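Local coordinates for protein beta-galactosidase (Bacillus circulans subsp. alkalophilus, PDB 3TTY) that hydrolyses terminal beta-galactosides, binds galactose in a TIM-barrel domain, and assembles as a trimer, at residues 57-67 with 128-139. Numbering follows the deposited sequence.
Sequences YDFTWLDDIIE and LAGKLAERYKDH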
loop_
_atom_site.group_PDB
_atom_site.type_symbol
_atom_site.label_atom_id
_atom_site.label_comp_id
_atom_site.label_asym_id
_atom_site.label_seq_id
_atom_site.Cartn_x
_atom_site.Cartn_y
_atom_site.Cartn_z
ATOM N N TYR A 57 -23.168 39.284 7.011
ATOM C CA TYR A 57 -22.544 38.828 8.253
ATOM C C TYR A 57 -23.550 38.825 9.416
ATOM O O TYR A 57 -24.215 39.825 9.687
ATOM C CB TYR A 57 -21.330 39.706 8.619
ATOM C CG TYR A 57 -20.195 39.667 7.604
ATOM C CD1 TYR A 57 -19.146 38.767 7.733
ATOM C CD2 TYR A 57 -20.180 40.526 6.517
ATOM C CE1 TYR A 57 -18.118 38.723 6.808
ATOM C CE2 TYR A 57 -19.148 40.491 5.582
ATOM C CZ TYR A 57 -18.127 39.593 5.737
ATOM O OH TYR A 57 -17.112 39.564 4.819
ATOM N N ASP A 58 -23.649 37.695 10.107
ATOM C CA ASP A 58 -24.537 37.584 11.251
ATOM C C ASP A 58 -23.773 37.155 12.497
ATOM O O ASP A 58 -23.235 36.055 12.555
ATOM C CB ASP A 58 -25.684 36.613 10.971
ATOM C CG ASP A 58 -26.593 36.438 12.180
ATOM O OD1 ASP A 58 -26.871 37.441 12.873
ATOM O OD2 ASP A 58 -27.011 35.298 12.453
ATOM N N PHE A 59 -23.725 38.039 13.487
ATOM C CA PHE A 59 -22.994 37.778 14.718
ATOM C C PHE A 59 -23.932 37.669 15.920
ATOM O O PHE A 59 -23.479 37.433 17.044
ATOM C CB PHE A 59 -21.973 38.889 14.985
ATOM C CG PHE A 59 -20.850 38.962 13.980
ATOM C CD1 PHE A 59 -19.744 38.124 14.087
ATOM C CD2 PHE A 59 -20.869 39.908 12.964
ATOM C CE1 PHE A 59 -18.692 38.211 13.182
ATOM C CE2 PHE A 59 -19.821 40.004 12.058
ATOM C CZ PHE A 59 -18.728 39.153 12.170
ATOM N N THR A 60 -25.237 37.846 15.694
ATOM C CA THR A 60 -26.187 37.865 16.810
ATOM C C THR A 60 -26.151 36.574 17.627
ATOM O O THR A 60 -26.228 36.617 18.853
ATOM C CB THR A 60 -27.629 38.206 16.358
ATOM O OG1 THR A 60 -28.139 37.163 15.515
ATOM C CG2 THR A 60 -27.642 39.535 15.605
ATOM N N TRP A 61 -25.995 35.440 16.948
ATOM C CA TRP A 61 -25.921 34.136 17.605
ATOM C C TRP A 61 -24.705 34.094 18.524
ATOM O O TRP A 61 -24.757 33.571 19.641
ATOM C CB TRP A 61 -25.819 33.007 16.559
ATOM C CG TRP A 61 -24.528 33.042 15.785
ATOM C CD1 TRP A 61 -24.249 33.811 14.695
ATOM C CD2 TRP A 61 -23.332 32.306 16.073
ATOM N NE1 TRP A 61 -22.955 33.597 14.282
ATOM C CE2 TRP A 61 -22.370 32.678 15.112
ATOM C CE3 TRP A 61 -22.982 31.367 17.050
ATOM C CZ2 TRP A 61 -21.083 32.137 15.092
ATOM C CZ3 TRP A 61 -21.705 30.827 17.025
ATOM C CH2 TRP A 61 -20.771 31.217 16.056
ATOM N N LEU A 62 -23.605 34.646 18.038
ATOM C CA LEU A 62 -22.354 34.644 18.782
ATOM C C LEU A 62 -22.398 35.620 19.967
ATOM O O LEU A 62 -21.885 35.314 21.040
ATOM C CB LEU A 62 -21.193 34.989 17.846
ATOM C CG LEU A 62 -19.816 35.015 18.488
ATOM C CD1 LEU A 62 -19.538 33.664 19.085
ATOM C CD2 LEU A 62 -18.770 35.408 17.457
ATOM N N ASP A 63 -23.008 36.789 19.768
ATOM C CA ASP A 63 -23.252 37.718 20.881
ATOM C C ASP A 63 -23.843 36.975 22.080
ATOM O O ASP A 63 -23.397 37.147 23.207
ATOM C CB ASP A 63 -24.227 38.835 20.481
ATOM C CG ASP A 63 -23.651 39.792 19.461
ATOM O OD1 ASP A 63 -22.457 39.683 19.128
ATOM O OD2 ASP A 63 -24.409 40.665 18.991
ATOM N N ASP A 64 -24.856 36.153 21.820
ATOM C CA ASP A 64 -25.577 35.462 22.879
ATOM C C ASP A 64 -24.727 34.450 23.602
ATOM O O ASP A 64 -24.780 34.346 24.832
ATOM C CB ASP A 64 -26.810 34.771 22.328
ATOM C CG ASP A 64 -28.023 35.653 22.380
ATOM O OD1 ASP A 64 -27.855 36.902 22.379
ATOM O OD2 ASP A 64 -29.142 35.096 22.439
ATOM N N ILE A 65 -23.950 33.695 22.833
ATOM C CA ILE A 65 -23.031 32.740 23.412
ATOM C C ILE A 65 -22.034 33.436 24.337
ATOM O O ILE A 65 -21.795 32.990 25.458
ATOM C CB ILE A 65 -22.309 31.957 22.313
ATOM C CG1 ILE A 65 -23.270 30.928 21.724
ATOM C CG2 ILE A 65 -21.067 31.278 22.866
ATOM C CD1 ILE A 65 -22.913 30.518 20.311
ATOM N N ILE A 66 -21.463 34.531 23.865
ATOM C CA ILE A 66 -20.455 35.255 24.630
ATOM C C ILE A 66 -21.061 35.880 25.895
ATOM O O ILE A 66 -20.463 35.840 26.974
ATOM C CB ILE A 66 -19.771 36.328 23.764
ATOM C CG1 ILE A 66 -18.864 35.657 22.735
ATOM C CG2 ILE A 66 -18.955 37.266 24.622
ATOM C CD1 ILE A 66 -18.356 36.597 21.679
ATOM N N GLU A 67 -22.261 36.437 25.755
ATOM C CA GLU A 67 -22.956 37.035 26.883
ATOM C C GLU A 67 -23.243 35.980 27.941
ATOM O O GLU A 67 -22.946 36.176 29.114
ATOM C CB GLU A 67 -24.242 37.726 26.413
ATOM C CG GLU A 67 -24.946 38.563 27.476
ATOM C CD GLU A 67 -24.036 39.606 28.112
ATOM O OE1 GLU A 67 -23.031 40.009 27.472
ATOM O OE2 GLU A 67 -24.328 40.018 29.259
ATOM N N LEU A 128 -13.153 38.842 7.935
ATOM C CA LEU A 128 -13.819 38.160 9.053
ATOM C C LEU A 128 -13.124 38.434 10.393
ATOM O O LEU A 128 -13.776 38.783 11.380
ATOM C CB LEU A 128 -13.937 36.653 8.810
ATOM C CG LEU A 128 -14.604 35.815 9.907
ATOM C CD1 LEU A 128 -15.966 36.397 10.328
ATOM C CD2 LEU A 128 -14.745 34.361 9.458
ATOM N N ALA A 129 -11.810 38.265 10.424
ATOM C CA ALA A 129 -11.038 38.531 11.620
ATOM C C ALA A 129 -11.195 39.999 12.033
ATOM O O ALA A 129 -11.326 40.312 13.210
ATOM C CB ALA A 129 -9.566 38.196 11.377
ATOM N N GLY A 130 -11.188 40.894 11.052
ATOM C CA GLY A 130 -11.382 42.307 11.313
ATOM C C GLY A 130 -12.713 42.613 11.975
ATOM O O GLY A 130 -12.761 43.289 12.992
ATOM N N LYS A 131 -13.799 42.119 11.392
ATOM C CA LYS A 131 -15.131 42.388 11.919
ATOM C C LYS A 131 -15.329 41.821 13.311
ATOM O O LYS A 131 -16.002 42.428 14.134
ATOM C CB LYS A 131 -16.212 41.851 10.979
ATOM C CG LYS A 131 -16.402 42.675 9.698
ATOM C CD LYS A 131 -17.465 42.057 8.799
ATOM C CE LYS A 131 -17.809 42.975 7.631
ATOM N NZ LYS A 131 -18.371 44.273 8.098
ATOM N N LEU A 132 -14.765 40.650 13.580
ATOM C CA LEU A 132 -14.872 40.064 14.914
ATOM C C LEU A 132 -14.169 40.942 15.953
ATOM O O LEU A 132 -14.713 41.201 17.029
ATOM C CB LEU A 132 -14.288 38.646 14.950
ATOM C CG LEU A 132 -15.089 37.521 14.290
ATOM C CD1 LEU A 132 -14.193 36.340 13.977
ATOM C CD2 LEU A 132 -16.273 37.087 15.159
ATOM N N ALA A 133 -12.953 41.383 15.643
ATOM C CA ALA A 133 -12.184 42.154 16.610
ATOM C C ALA A 133 -12.838 43.512 16.812
ATOM O O ALA A 133 -12.926 44.009 17.934
ATOM C CB ALA A 133 -10.716 42.305 16.172
ATOM N N GLU A 134 -13.319 44.104 15.729
ATOM C CA GLU A 134 -14.029 45.365 15.835
ATOM C C GLU A 134 -15.282 45.219 16.702
ATOM O O GLU A 134 -15.526 46.025 17.604
ATOM C CB GLU A 134 -14.394 45.902 14.452
ATOM C CG GLU A 134 -15.384 47.075 14.480
ATOM C CD GLU A 134 -15.745 47.572 13.082
ATOM O OE1 GLU A 134 -15.669 48.800 12.854
ATOM O OE2 GLU A 134 -16.108 46.737 12.214
ATOM N N ARG A 135 -16.077 44.192 16.431
ATOM C CA ARG A 135 -17.336 44.024 17.155
ATOM C C ARG A 135 -17.097 43.816 18.649
ATOM O O ARG A 135 -17.851 44.321 19.481
ATOM C CB ARG A 135 -18.157 42.862 16.595
ATOM C CG ARG A 135 -19.549 42.737 17.206
ATOM C CD ARG A 135 -20.328 41.602 16.571
ATOM N NE ARG A 135 -21.729 41.581 16.983
ATOM C CZ ARG A 135 -22.689 42.253 16.361
ATOM N NH1 ARG A 135 -22.394 43.007 15.310
ATOM N NH2 ARG A 135 -23.942 42.178 16.785
ATOM N N TYR A 136 -16.050 43.074 18.991
ATOM C CA TYR A 136 -15.824 42.721 20.391
ATOM C C TYR A 136 -14.632 43.440 21.003
ATOM O O TYR A 136 -14.096 42.989 22.010
ATOM C CB TYR A 136 -15.669 41.200 20.542
ATOM C CG TYR A 136 -16.856 40.430 20.002
ATOM C CD1 TYR A 136 -18.124 40.629 20.524
ATOM C CD2 TYR A 136 -16.715 39.516 18.966
ATOM C CE1 TYR A 136 -19.223 39.944 20.038
ATOM C CE2 TYR A 136 -17.822 38.820 18.466
ATOM C CZ TYR A 136 -19.064 39.039 19.009
ATOM O OH TYR A 136 -20.167 38.365 18.535
ATOM N N LYS A 137 -14.224 44.553 20.395
ATOM C CA LYS A 137 -13.002 45.260 20.791
ATOM C C LYS A 137 -13.016 45.723 22.241
ATOM O O LYS A 137 -11.966 45.936 22.840
ATOM C CB LYS A 137 -12.751 46.470 19.885
ATOM C CG LYS A 137 -13.812 47.558 19.992
ATOM C CD LYS A 137 -13.502 48.710 19.058
ATOM C CE LYS A 137 -14.608 49.757 19.068
ATOM N NZ LYS A 137 -14.548 50.641 20.275
ATOM N N ASP A 138 -14.204 45.875 22.806
ATOM C CA ASP A 138 -14.314 46.362 24.172
ATOM C C ASP A 138 -14.818 45.303 25.123
ATOM O O ASP A 138 -15.143 45.602 26.273
ATOM C CB ASP A 138 -15.225 47.591 24.228
ATOM C CG ASP A 138 -14.625 48.779 23.504
ATOM O OD1 ASP A 138 -15.377 49.490 22.802
ATOM O OD2 ASP A 138 -13.395 48.984 23.622
ATOM N N HIS A 139 -14.899 44.067 24.646
ATOM C CA HIS A 139 -15.394 43.007 25.498
ATOM C C HIS A 139 -14.292 42.521 26.424
ATOM O O HIS A 139 -13.214 42.149 25.966
ATOM C CB HIS A 139 -15.998 41.854 24.705
ATOM C CG HIS A 139 -16.987 41.054 25.494
ATOM N ND1 HIS A 139 -16.623 40.285 26.579
ATOM C CD2 HIS A 139 -18.331 40.932 25.378
ATOM C CE1 HIS A 139 -17.698 39.713 27.090
ATOM N NE2 HIS A 139 -18.747 40.087 26.379
#
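Phe59 lies against the helix of 128-135, its CE1 meeting CD2 of Leu132 at 3.3 Å while CB and CG slide past the aliphatic CD of Arg135. A large, flat, purely apolar group suits this buried place, where Leu128 and the CB of Lys131 also reach the ring. Arg135, with CG anti to the backbone N (chi1 -173°) and nearly straight from there to NE, suits the exposed edge: its methylenes cover Phe59, whose CB sits above one guanidinium face, and its charged end meets Asp63. There the grip is side-on: Arg135 NE donates to Asp63 OD1, and Arg135 NH2 to Asp63 OD2 at 2.7 Å (N-H...O 175°), with carboxylate and guanidinium only 13° from coplanar. Both bonds use syn lone pairs; Asp63 OD1 takes a second donor, Tyr136 OH, 2.7 Å away and nearly in line with its C-O bond. An alanine in place of Asp63 would probably leave the Arg135 guanidinium without its anion and the hydroxyl of buried Tyr136 without this acceptor. The two helices, 60-71 and 119-135, belong to the outer layer of the (beta/alpha)8 barrel, following strands 39-42 and 75-79. Tyr136, just past its helix, suits the seam because its ring is apolar up to the hydroxyl: Ile66 CD1 covers one face, and Leu62 CD2 touches CE2. At the opposite end, Lys131's flexible methylenes can cover an aromatic ring, CD lying 3.6 Å from the Tyr57 centroid.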